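Local structure of RcdA (Caulobacter vibrioides, 3CTW) at residues A[29-40]-A[125-136]. The protein probably acts as a protein-binding factor in the regulated, cell-cycle-dependent degradation of CtrA, the response regulator destroyed by the ClpXP protease. Numbering follows the deposited sequence.
Sequences TFEEGMQLVEET and LLQRSERLYERV. With EDO (1,2-ethanediol), chain G.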
loop_
_atom_site.group_PDB
_atom_site.type_symbol
_atom_site.label_atom_id
_atom_site.label_comp_id
_atom_site.label_asym_id
_atom_site.label_seq_id
_atom_site.Cartn_x
_atom_site.Cartn_y
_atom_site.Cartn_z
ATOM N N THR A 29 9.689 -13.100 -6.314
ATOM C CA THR A 29 8.831 -12.039 -6.838
ATOM C C THR A 29 8.978 -10.718 -6.067
ATOM O O THR A 29 8.646 -9.652 -6.587
ATOM C CB THR A 29 7.342 -12.485 -6.917
ATOM O OG1 THR A 29 6.559 -11.450 -7.529
ATOM C CG2 THR A 29 6.800 -12.716 -5.564
ATOM N N PHE A 30 9.487 -10.792 -4.838
ATOM C CA PHE A 30 9.866 -9.588 -4.087
ATOM C C PHE A 30 11.034 -8.867 -4.754
ATOM O O PHE A 30 11.067 -7.633 -4.813
ATOM C CB PHE A 30 10.251 -9.937 -2.646
ATOM C CG PHE A 30 10.570 -8.733 -1.796
ATOM C CD1 PHE A 30 9.559 -8.035 -1.165
ATOM C CD2 PHE A 30 11.877 -8.298 -1.621
ATOM C CE1 PHE A 30 9.833 -6.925 -0.385
ATOM C CE2 PHE A 30 12.151 -7.188 -0.842
ATOM C CZ PHE A 30 11.126 -6.501 -0.229
ATOM N N GLU A 31 12.011 -9.649 -5.211
ATOM C CA GLU A 31 13.199 -9.108 -5.859
ATOM C C GLU A 31 12.837 -8.485 -7.201
ATOM O O GLU A 31 13.431 -7.480 -7.611
ATOM C CB GLU A 31 14.253 -10.196 -6.061
ATOM C CG GLU A 31 14.796 -10.824 -4.798
ATOM C CD GLU A 31 15.751 -11.968 -5.098
ATOM O OE1 GLU A 31 16.418 -11.933 -6.160
ATOM O OE2 GLU A 31 15.827 -12.905 -4.273
ATOM N N GLU A 32 11.853 -9.080 -7.879
ATOM C CA GLU A 32 11.360 -8.563 -9.156
ATOM C C GLU A 32 10.631 -7.238 -8.963
ATOM O O GLU A 32 10.762 -6.318 -9.781
ATOM C CB GLU A 32 10.421 -9.571 -9.827
ATOM C CG GLU A 32 9.956 -9.162 -11.233
ATOM C CD GLU A 32 8.927 -10.115 -11.821
ATOM O OE1 GLU A 32 8.675 -10.049 -13.041
ATOM O OE2 GLU A 32 8.363 -10.926 -11.057
ATOM N N GLY A 33 9.884 -7.150 -7.863
ATOM C CA GLY A 33 9.112 -5.969 -7.533
ATOM C C GLY A 33 9.959 -4.766 -7.210
ATOM O O GLY A 33 9.684 -3.664 -7.665
ATOM N N MET A 34 11.016 -5.003 -6.453
ATOM C CA MET A 34 11.872 -3.938 -5.990
ATOM C C MET A 34 12.810 -3.447 -7.069
ATOM O O MET A 34 13.126 -2.259 -7.120
ATOM C CB MET A 34 12.648 -4.389 -4.759
ATOM C CG MET A 34 11.734 -4.852 -3.635
ATOM S SD MET A 34 10.675 -3.540 -2.955
ATOM C CE MET A 34 11.855 -2.628 -1.969
ATOM N N GLN A 35 13.247 -4.357 -7.940
ATOM C CA GLN A 35 14.136 -3.999 -9.052
ATOM C C GLN A 35 13.402 -3.192 -10.127
ATOM O O GLN A 35 13.954 -2.255 -10.720
ATOM C CB GLN A 35 14.761 -5.250 -9.660
ATOM C CG GLN A 35 15.802 -4.930 -10.719
ATOM C CD GLN A 35 16.433 -6.137 -11.319
ATOM O OE1 GLN A 35 16.700 -6.171 -12.514
ATOM N NE2 GLN A 35 16.700 -7.142 -10.492
ATOM N N LEU A 36 12.139 -3.548 -10.339
ATOM C CA LEU A 36 11.317 -2.856 -11.313
ATOM C C LEU A 36 11.064 -1.409 -10.904
ATOM O O LEU A 36 11.123 -0.502 -11.734
ATOM C CB LEU A 36 9.993 -3.591 -11.529
ATOM C CG LEU A 36 9.528 -3.653 -12.987
ATOM C CD1 LEU A 36 8.507 -4.763 -13.121
ATOM C CD2 LEU A 36 8.965 -2.324 -13.485
ATOM N N VAL A 37 10.818 -1.211 -9.614
ATOM C CA VAL A 37 10.589 0.094 -9.055
ATOM C C VAL A 37 11.858 0.941 -9.133
ATOM O O VAL A 37 11.788 2.151 -9.406
ATOM C CB VAL A 37 10.086 -0.017 -7.600
ATOM C CG1 VAL A 37 10.117 1.332 -6.901
ATOM C CG2 VAL A 37 8.670 -0.600 -7.577
ATOM N N GLU A 38 13.013 0.315 -8.912
ATOM C CA GLU A 38 14.276 1.043 -8.969
ATOM C C GLU A 38 14.618 1.456 -10.398
ATOM O O GLU A 38 15.087 2.569 -10.627
ATOM C CB GLU A 38 15.434 0.256 -8.352
ATOM C CG GLU A 38 16.614 1.156 -8.022
ATOM C CD GLU A 38 17.737 0.413 -7.339
ATOM O OE1 GLU A 38 18.024 -0.726 -7.771
ATOM O OE2 GLU A 38 18.325 0.969 -6.383
ATOM N N GLU A 39 14.338 0.577 -11.356
ATOM C CA GLU A 39 14.601 0.880 -12.762
ATOM C C GLU A 39 13.613 1.906 -13.341
ATOM O O GLU A 39 13.936 2.620 -14.295
ATOM C CB GLU A 39 14.599 -0.397 -13.606
ATOM C CG GLU A 39 15.767 -1.322 -13.371
ATOM C CD GLU A 39 15.789 -2.485 -14.361
ATOM O OE1 GLU A 39 15.910 -3.646 -13.911
ATOM O OE2 GLU A 39 15.660 -2.240 -15.585
ATOM N N THR A 40 12.418 1.971 -12.761
ATOM C CA THR A 40 11.383 2.871 -13.232
ATOM C C THR A 40 11.703 4.314 -12.849
ATOM O O THR A 40 11.665 5.208 -13.689
ATOM C CB THR A 40 10.026 2.453 -12.681
ATOM O OG1 THR A 40 9.702 1.166 -13.210
ATOM C CG2 THR A 40 8.943 3.448 -13.073
ATOM N N LEU A 125 9.188 -1.391 -19.479
ATOM C CA LEU A 125 8.841 -1.356 -18.059
ATOM C C LEU A 125 7.355 -1.579 -17.844
ATOM O O LEU A 125 6.949 -2.128 -16.827
ATOM C CB LEU A 125 9.239 -0.015 -17.439
ATOM C CG LEU A 125 10.713 0.348 -17.387
ATOM C CD1 LEU A 125 10.849 1.810 -17.073
ATOM C CD2 LEU A 125 11.451 -0.486 -16.372
ATOM N N LEU A 126 6.546 -1.154 -18.803
ATOM C CA LEU A 126 5.114 -1.358 -18.732
ATOM C C LEU A 126 4.745 -2.826 -18.925
ATOM O O LEU A 126 3.850 -3.347 -18.257
ATOM C CB LEU A 126 4.418 -0.487 -19.773
ATOM C CG LEU A 126 2.931 -0.198 -19.600
ATOM C CD1 LEU A 126 2.577 0.472 -18.269
ATOM C CD2 LEU A 126 2.499 0.698 -20.751
ATOM N N GLN A 127 5.474 -3.497 -19.814
ATOM C CA GLN A 127 5.269 -4.916 -20.079
ATOM C C GLN A 127 5.787 -5.790 -18.937
ATOM O O GLN A 127 5.233 -6.847 -18.657
ATOM C CB GLN A 127 5.932 -5.307 -21.399
ATOM C CG GLN A 127 5.261 -4.708 -22.620
ATOM C CD GLN A 127 6.013 -5.001 -23.901
ATOM O OE1 GLN A 127 6.333 -4.095 -24.667
ATOM N NE2 GLN A 127 6.304 -6.271 -24.138
ATOM N N ARG A 128 6.846 -5.330 -18.273
ATOM C CA ARG A 128 7.414 -6.043 -17.122
ATOM C C ARG A 128 6.483 -5.914 -15.928
ATOM O O ARG A 128 6.283 -6.887 -15.180
ATOM C CB ARG A 128 8.816 -5.524 -16.749
ATOM C CG ARG A 128 9.896 -5.768 -17.799
ATOM C CD ARG A 128 11.144 -4.924 -17.526
ATOM N NE ARG A 128 11.810 -5.261 -16.267
ATOM C CZ ARG A 128 12.802 -4.548 -15.725
ATOM N NH1 ARG A 128 13.254 -3.456 -16.316
ATOM N NH2 ARG A 128 13.348 -4.922 -14.580
ATOM N N SER A 129 5.898 -4.722 -15.767
ATOM C CA SER A 129 4.978 -4.448 -14.656
ATOM C C SER A 129 3.677 -5.232 -14.761
ATOM O O SER A 129 3.093 -5.612 -13.752
ATOM C CB SER A 129 4.661 -2.957 -14.549
ATOM O OG SER A 129 3.967 -2.473 -15.690
ATOM N N GLU A 130 3.236 -5.469 -15.990
ATOM C CA GLU A 130 2.044 -6.252 -16.235
ATOM C C GLU A 130 2.273 -7.701 -15.843
ATOM O O GLU A 130 1.399 -8.326 -15.250
ATOM C CB GLU A 130 1.624 -6.153 -17.699
ATOM C CG GLU A 130 0.906 -4.859 -18.042
ATOM C CD GLU A 130 0.722 -4.671 -19.527
ATOM O OE1 GLU A 130 0.761 -5.687 -20.256
ATOM O OE2 GLU A 130 0.543 -3.510 -19.963
ATOM N N ARG A 131 3.448 -8.230 -16.181
ATOM C CA ARG A 131 3.809 -9.609 -15.861
ATOM C C ARG A 131 4.052 -9.788 -14.370
ATOM O O ARG A 131 3.800 -10.856 -13.812
ATOM C CB ARG A 131 5.030 -10.057 -16.673
ATOM C CG ARG A 131 4.656 -10.614 -18.005
ATOM C CD ARG A 131 5.845 -11.266 -18.673
ATOM N NE ARG A 131 6.584 -10.327 -19.507
ATOM C CZ ARG A 131 7.659 -9.649 -19.116
ATOM N NH1 ARG A 131 8.154 -9.797 -17.887
ATOM N NH2 ARG A 131 8.248 -8.822 -19.963
ATOM N N LEU A 132 4.510 -8.717 -13.735
ATOM C CA LEU A 132 4.725 -8.711 -12.296
ATOM C C LEU A 132 3.393 -8.640 -11.542
ATOM O O LEU A 132 3.230 -9.283 -10.503
ATOM C CB LEU A 132 5.634 -7.543 -11.903
ATOM C CG LEU A 132 5.817 -7.255 -10.401
ATOM C CD1 LEU A 132 6.553 -8.379 -9.680
ATOM C CD2 LEU A 132 6.540 -5.938 -10.222
ATOM N N TYR A 133 2.451 -7.885 -12.100
ATOM C CA TYR A 133 1.165 -7.662 -11.475
ATOM C C TYR A 133 0.336 -8.937 -11.340
ATOM O O TYR A 133 -0.130 -9.269 -10.247
ATOM C CB TYR A 133 0.376 -6.610 -12.251
ATOM C CG TYR A 133 -0.898 -6.199 -11.565
ATOM C CD1 TYR A 133 -0.881 -5.263 -10.534
ATOM C CD2 TYR A 133 -2.125 -6.749 -11.939
ATOM C CE1 TYR A 133 -2.048 -4.889 -9.890
ATOM C CE2 TYR A 133 -3.293 -6.380 -11.303
ATOM C CZ TYR A 133 -3.249 -5.448 -10.279
ATOM O OH TYR A 133 -4.403 -5.066 -9.636
ATOM N N GLU A 134 0.160 -9.645 -12.452
ATOM C CA GLU A 134 -0.611 -10.881 -12.457
ATOM C C GLU A 134 0.130 -12.013 -11.756
ATOM O O GLU A 134 -0.481 -12.949 -11.247
ATOM C CB GLU A 134 -1.016 -11.279 -13.880
ATOM C CG GLU A 134 0.102 -11.249 -14.910
ATOM C CD GLU A 134 -0.421 -11.318 -16.342
ATOM O OE1 GLU A 134 -1.641 -11.542 -16.525
ATOM O OE2 GLU A 134 0.381 -11.152 -17.289
ATOM N N ARG A 135 1.450 -11.901 -11.713
ATOM C CA ARG A 135 2.290 -12.834 -10.968
ATOM C C ARG A 135 1.999 -12.674 -9.483
ATOM O O ARG A 135 2.001 -13.647 -8.732
ATOM C CB ARG A 135 3.759 -12.518 -11.223
ATOM C CG ARG A 135 4.705 -13.642 -10.920
ATOM C CD ARG A 135 5.051 -14.428 -12.181
ATOM N NE ARG A 135 5.475 -13.590 -13.310
ATOM C CZ ARG A 135 6.661 -12.981 -13.416
ATOM N NH1 ARG A 135 7.570 -13.097 -12.461
ATOM N NH2 ARG A 135 6.944 -12.250 -14.488
ATOM N N VAL A 136 1.760 -11.437 -9.062
ATOM C CA VAL A 136 1.393 -11.152 -7.682
ATOM C C VAL A 136 -0.079 -11.483 -7.419
ATOM O O VAL A 136 -0.417 -12.053 -6.380
ATOM C CB VAL A 136 1.705 -9.689 -7.301
ATOM C CG1 VAL A 136 1.036 -9.308 -5.984
ATOM C CG2 VAL A 136 3.217 -9.486 -7.218
HETATM C C1 EDO G . 13.201 -0.655 -19.610
HETATM O O1 EDO G . 13.352 -2.086 -19.506
HETATM C C2 EDO G . 14.431 0.027 -20.212
HETATM O O2 EDO G . 15.092 0.804 -19.202
HETATM O O HOH W 1 12.583 -7.150 -12.564
#
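Leu36 CG lies over one face of the Arg128 guanidinium, offset toward its rim, while the Glu39 carboxylate and a water meet its edge. The Arg128–Glu39 pair joins helix 26-44 to the near-antiparallel helix 120-145 (150° between segment axes, closest approach 10.6 Å) of an all-helical bundle. Arg128 grips Glu39 end-on: NH1 to OE2 at 2.8 Å and NH2 to OE1 at 2.9 Å, both bonds near the guanidinium plane but above that of the carboxylate, the two planes being 49° apart. At the other end, Glu32 OE2 forms a salt bridge with Arg135 NH1 at 2.7 Å; their planes differ by 27°, and the second bond, from NH2 to OE1, is weak. Alongside the salt bridges the leucines pack knobs-into-holes. Leu36 sits among Leu125, Arg128, Ser129 and Leu132; Leu132 enters between Thr29, Glu32, Gly33 and Leu36, its CD2 3.7 Å from Gly33 CA. The tips of the two leucines meet, Leu36 CD1 to Leu132 CD2. Helix 57-88 touches both helices, through Leu74 on Thr40 and Leu70 on Ser129. Thr40 OG1 donates to Leu36 O at 2.6 Å, from the opposite face of that carbonyl to Thr40 N.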